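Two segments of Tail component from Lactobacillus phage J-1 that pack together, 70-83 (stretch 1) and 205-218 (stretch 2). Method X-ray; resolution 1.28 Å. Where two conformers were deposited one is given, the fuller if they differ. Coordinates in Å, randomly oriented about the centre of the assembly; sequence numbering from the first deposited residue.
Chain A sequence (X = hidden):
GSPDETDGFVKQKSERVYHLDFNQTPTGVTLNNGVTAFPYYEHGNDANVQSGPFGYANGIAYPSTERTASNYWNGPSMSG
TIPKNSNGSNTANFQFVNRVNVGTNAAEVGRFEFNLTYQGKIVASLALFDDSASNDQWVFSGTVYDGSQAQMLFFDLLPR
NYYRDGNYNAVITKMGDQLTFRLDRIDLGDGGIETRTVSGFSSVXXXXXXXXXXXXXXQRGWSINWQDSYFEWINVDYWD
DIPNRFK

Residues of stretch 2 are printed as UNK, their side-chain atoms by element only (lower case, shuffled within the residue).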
# COMPACT_ATOMS: atom_id res chain seq x y z
N SER A 70 10.02 -12.38 17.66
CA SER A 70 10.63 -11.06 17.67
C SER A 70 9.64 -10.07 18.25
O SER A 70 8.51 -10.44 18.62
CB SER A 70 10.97 -10.62 16.25
OG SER A 70 9.80 -10.16 15.58
N ASN A 71 10.06 -8.80 18.31
CA ASN A 71 9.17 -7.73 18.73
C ASN A 71 9.02 -6.73 17.56
O ASN A 71 8.94 -5.53 17.79
CB ASN A 71 9.69 -7.03 20.00
CG ASN A 71 8.70 -6.02 20.54
OD1 ASN A 71 7.48 -6.16 20.40
ND2 ASN A 71 9.22 -4.98 21.17
N TYR A 72 8.95 -7.23 16.32
CA TYR A 72 8.80 -6.32 15.18
C TYR A 72 8.11 -6.98 14.02
O TYR A 72 8.09 -8.20 13.90
CB TYR A 72 10.15 -5.71 14.74
CG TYR A 72 11.25 -6.70 14.45
CD1 TYR A 72 11.34 -7.33 13.21
CD2 TYR A 72 12.23 -6.99 15.39
CE1 TYR A 72 12.36 -8.23 12.92
CE2 TYR A 72 13.27 -7.88 15.11
CZ TYR A 72 13.32 -8.51 13.88
OH TYR A 72 14.35 -9.37 13.57
N TRP A 73 7.59 -6.13 13.13
CA TRP A 73 7.00 -6.54 11.87
C TRP A 73 8.13 -6.73 10.85
O TRP A 73 9.02 -5.87 10.74
CB TRP A 73 6.02 -5.47 11.37
CG TRP A 73 4.78 -5.35 12.20
CD1 TRP A 73 4.61 -4.63 13.34
CD2 TRP A 73 3.56 -6.10 12.00
NE1 TRP A 73 3.35 -4.86 13.88
CE2 TRP A 73 2.68 -5.74 13.05
CE3 TRP A 73 3.12 -7.01 11.01
CZ2 TRP A 73 1.39 -6.29 13.15
CZ3 TRP A 73 1.83 -7.52 11.11
CH2 TRP A 73 0.98 -7.15 12.16
N ASN A 74 8.09 -7.85 10.14
CA ASN A 74 9.13 -8.16 9.16
C ASN A 74 8.53 -8.85 7.93
O ASN A 74 7.76 -9.81 8.08
CB ASN A 74 10.19 -9.08 9.80
CG ASN A 74 11.38 -9.38 8.92
OD1 ASN A 74 11.52 -8.85 7.81
ND2 ASN A 74 12.32 -10.15 9.47
N GLY A 75 8.82 -8.34 6.74
CA GLY A 75 8.43 -9.01 5.52
C GLY A 75 9.04 -8.29 4.34
O GLY A 75 9.69 -7.25 4.52
N PRO A 76 8.83 -8.82 3.15
CA PRO A 76 9.46 -8.24 1.96
C PRO A 76 8.83 -6.95 1.50
O PRO A 76 7.64 -6.73 1.70
CB PRO A 76 9.28 -9.33 0.90
CG PRO A 76 8.07 -10.05 1.32
CD PRO A 76 8.10 -10.06 2.83
N SER A 77 9.65 -6.10 0.88
CA SER A 77 9.17 -4.90 0.24
C SER A 77 9.73 -4.75 -1.15
O SER A 77 10.81 -5.30 -1.47
CB SER A 77 9.47 -3.65 1.06
OG SER A 77 10.83 -3.27 0.86
N MET A 78 9.02 -3.97 -1.95
CA MET A 78 9.42 -3.63 -3.31
C MET A 78 9.15 -2.15 -3.48
O MET A 78 8.12 -1.64 -3.01
CB MET A 78 8.62 -4.46 -4.31
CG MET A 78 9.10 -4.29 -5.74
SD MET A 78 8.28 -5.40 -6.89
CE MET A 78 8.97 -6.97 -6.36
N SER A 79 10.09 -1.44 -4.13
CA SER A 79 9.98 0.01 -4.31
C SER A 79 10.40 0.42 -5.69
O SER A 79 11.20 -0.26 -6.32
CB SER A 79 10.91 0.72 -3.32
OG SER A 79 10.53 0.45 -1.98
N GLY A 80 9.95 1.59 -6.09
CA GLY A 80 10.36 2.17 -7.37
C GLY A 80 10.31 3.68 -7.30
O GLY A 80 9.76 4.27 -6.36
N THR A 81 10.88 4.31 -8.32
CA THR A 81 10.93 5.76 -8.43
C THR A 81 9.85 6.27 -9.36
O THR A 81 9.44 5.58 -10.31
CB THR A 81 12.31 6.25 -8.83
OG1 THR A 81 12.59 5.79 -10.14
CG2 THR A 81 13.37 5.81 -7.86
N ILE A 82 9.37 7.49 -9.07
CA ILE A 82 8.31 8.11 -9.85
C ILE A 82 8.82 9.45 -10.35
O ILE A 82 9.05 10.34 -9.54
CB ILE A 82 7.02 8.27 -9.02
CG1 ILE A 82 6.49 6.90 -8.56
CG2 ILE A 82 5.93 9.03 -9.81
CD1 ILE A 82 5.34 7.06 -7.55
N PRO A 83 9.01 9.61 -11.68
CA PRO A 83 9.45 10.90 -12.21
C PRO A 83 8.25 11.84 -12.38
O PRO A 83 7.09 11.44 -12.28
CB PRO A 83 10.08 10.53 -13.56
CG PRO A 83 9.39 9.29 -13.98
CD PRO A 83 8.81 8.61 -12.74
N UNK A 205 4.69 17.14 -3.29
CA UNK A 205 5.12 16.22 -4.35
C UNK A 205 5.29 14.79 -3.90
O UNK A 205 5.35 14.49 -2.69
c UNK A 205 6.46 16.79 -4.79
c UNK A 205 5.82 17.93 -2.76
c UNK A 205 6.96 17.57 -3.62
N UNK A 206 5.42 13.90 -4.87
CA UNK A 206 5.79 12.51 -4.66
C UNK A 206 6.89 12.12 -5.64
O UNK A 206 6.97 12.67 -6.75
c UNK A 206 3.86 11.54 -5.93
c UNK A 206 4.62 11.49 -4.64
c UNK A 206 3.02 10.32 -6.14
c UNK A 206 3.70 11.64 -3.39
N UNK A 207 7.73 11.15 -5.25
CA UNK A 207 8.81 10.68 -6.12
C UNK A 207 9.08 9.18 -5.99
O UNK A 207 10.04 8.70 -6.57
c UNK A 207 10.73 11.22 -4.49
o UNK A 207 10.28 10.29 -3.81
c UNK A 207 10.13 11.47 -5.87
o UNK A 207 11.68 11.94 -4.10
N UNK A 208 8.25 8.45 -5.26
CA UNK A 208 8.52 7.04 -5.08
C UNK A 208 7.36 6.29 -4.50
O UNK A 208 6.40 6.88 -3.99
N UNK A 209 7.47 4.96 -4.56
CA UNK A 209 6.47 4.08 -3.96
C UNK A 209 7.15 2.90 -3.31
O UNK A 209 8.23 2.49 -3.75
c UNK A 209 6.74 0.93 -7.32
n UNK A 209 7.04 2.08 -8.00
c UNK A 209 5.45 3.60 -5.02
c UNK A 209 6.10 1.30 -6.12
c UNK A 209 6.62 3.16 -7.26
c UNK A 209 6.04 2.74 -6.10
c UNK A 209 6.96 -0.41 -7.67
c UNK A 209 5.94 -1.03 -5.57
c UNK A 209 5.69 0.29 -5.23
c UNK A 209 6.52 -1.37 -6.80
N UNK A 210 6.49 2.35 -2.28
CA UNK A 210 6.92 1.12 -1.62
C UNK A 210 5.70 0.28 -1.32
O UNK A 210 4.70 0.80 -0.83
c UNK A 210 8.00 0.11 0.49
o UNK A 210 8.84 2.15 -0.52
c UNK A 210 7.64 1.41 -0.28
N UNK A 211 5.81 -1.04 -1.56
CA UNK A 211 4.81 -2.03 -1.14
C UNK A 211 5.52 -2.96 -0.12
O UNK A 211 6.62 -3.44 -0.42
c UNK A 211 4.31 -2.82 -2.33
N UNK A 212 4.92 -3.18 1.06
CA UNK A 212 5.56 -3.95 2.12
C UNK A 212 4.55 -4.95 2.66
O UNK A 212 3.40 -4.60 2.92
c UNK A 212 7.38 -3.87 7.97
n UNK A 212 8.09 -4.80 5.74
c UNK A 212 7.34 -4.00 6.58
c UNK A 212 6.48 -3.00 8.56
c UNK A 212 5.58 -2.34 6.40
c UNK A 212 7.70 -4.55 4.44
c UNK A 212 6.07 -2.98 3.21
c UNK A 212 6.47 -3.23 5.77
c UNK A 212 5.61 -2.23 7.78
c UNK A 212 6.72 -3.58 4.41
N UNK A 213 5.01 -6.20 2.89
CA UNK A 213 4.12 -7.29 3.27
C UNK A 213 4.64 -8.06 4.50
O UNK A 213 5.05 -9.21 4.41
c UNK A 213 4.20 -7.00 -0.08
c UNK A 213 3.65 -6.44 -1.23
c UNK A 213 2.02 -7.66 0.65
c UNK A 213 3.97 -8.26 2.10
c UNK A 213 1.47 -7.08 -0.49
c UNK A 213 2.29 -6.46 -1.41
c UNK A 213 3.38 -7.65 0.86
N UNK A 214 4.58 -7.44 5.68
CA UNK A 214 5.12 -8.10 6.88
C UNK A 214 4.17 -9.01 7.64
O UNK A 214 2.95 -8.84 7.63
c UNK A 214 5.51 -6.92 7.77
c UNK A 214 4.24 -6.02 5.94
c UNK A 214 4.44 -5.87 7.43
N UNK A 215 4.78 -9.94 8.37
CA UNK A 215 4.16 -10.69 9.45
C UNK A 215 4.73 -10.19 10.77
O UNK A 215 5.66 -9.38 10.79
N UNK A 216 4.18 -10.65 11.89
CA UNK A 216 4.69 -10.20 13.18
C UNK A 216 5.21 -11.38 13.97
O UNK A 216 4.46 -12.33 14.24
c UNK A 216 4.05 -9.58 16.49
c UNK A 216 4.82 -7.71 15.24
c UNK A 216 5.29 -7.83 17.58
c UNK A 216 4.13 -8.92 15.28
c UNK A 216 3.58 -9.54 14.02
c UNK A 216 4.60 -9.02 17.65
c UNK A 216 5.38 -7.16 16.39
N UNK A 217 6.48 -11.29 14.42
CA UNK A 217 7.10 -12.28 15.31
C UNK A 217 6.94 -13.70 14.75
O UNK A 217 7.10 -13.86 13.53
o UNK A 217 7.14 -12.97 17.65
c UNK A 217 6.48 -12.13 16.71
N UNK A 218 6.49 -14.66 15.58
CA UNK A 218 6.27 -16.07 15.21
C UNK A 218 4.81 -16.38 15.08
O UNK A 218 4.42 -17.53 15.23
c UNK A 218 6.39 -17.04 17.63
o UNK A 218 6.80 -17.92 18.42
c UNK A 218 6.94 -17.04 16.22
o UNK A 218 5.59 -16.14 17.96
O HOH W 1 8.38 -10.39 12.54
O HOH W 2 8.45 2.95 -10.40
O HOH W 3 8.75 12.98 -8.83

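Position 205 has three side-chain carbons that close a ring onto the backbone N. It does not reach stretch 1. It is Pro 205.

Position 206 has four carbons, forked at the first, with one arm two carbons long; the end of that arm approaches Ile 82. This is Ile 206. Its CD1 lies 4.2 Å from Ile 82 CD1.

Position 207 has two carbons, the second carrying two oxygens: Asp 207. Its backbone O accepts a hydrogen bond from Ile 82 N at 2.9 Å.

Position 208 has no side-chain atoms and is Gly 208. It pairs with Thr 81, the CA atoms 4.3 Å apart.

Position 209 has one carbon, then fused five- and six-membered rings holding eight carbons and one nitrogen. One ring face lies over the backbone of Ser 79 and Gly 80. This is Trp 209. A CB on Gly 80 would sit 2.5 Å from Trp 209 NE1, a clash, so the glycine leaves room for the indole. Water 2 links Trp 209 NE1 to Thr 81 O.

Position 210 has one carbon carrying one oxygen and one carbon; the oxygen meets Ser 79 OG. This is the fork of Thr 210. Its OG1 and Ser 79 OG are hydrogen-bonded at 2.8 Å; either could donate.

Position 211 has a single carbon and is Ala 211. Its backbone N and O both hydrogen-bond to Met 78.

Position 212 again has one carbon and a fused ring pair with one nitrogen; the rings reach Gly 75 and Trp 73. This is Trp 212. Its NE1 makes a weak hydrogen bond to Gly 75 O, at 3.2 Å. Its CH2 packs 3.8 Å from Trp 73 CB.

Position 213 has one carbon and a six-carbon ring without oxygen: Phe 213. Its N donates to Pro 76 O at 2.9 Å.

Position 214 has three carbons closing onto N, and they touch Trp 73. This is Pro 214. Its CB is 3.9 Å from Trp 73 CB.

Position 215 has no side chain: Gly 215. It exchanges two backbone hydrogen bonds with Asn 74.

Position 216 has one carbon and a six-carbon ring, its edge toward the face of the Trp 73 indole. It is Phe 216. Its CB stands 3.7 Å above the six-membered ring centroid of Trp 73.

Position 217 has one carbon and one oxygen, and the oxygen meets Ser 70 N. This is Ser 217. Its OG accepts from Ser 70 N at 2.9 Å.

Position 218 has two carbons, the second with two oxygens. It is Asp 218, and it makes no contact with stretch 1.

The contact is an antiparallel sheet. Backbone hydrogen bonds set the register. Trp 73 and Phe 216 pack on the same face as Ser 79 and Thr 210; Met 78 and Trp 209 meet on the other.

Stretch 2 (205-218) PIDGWTAWFPGFSD
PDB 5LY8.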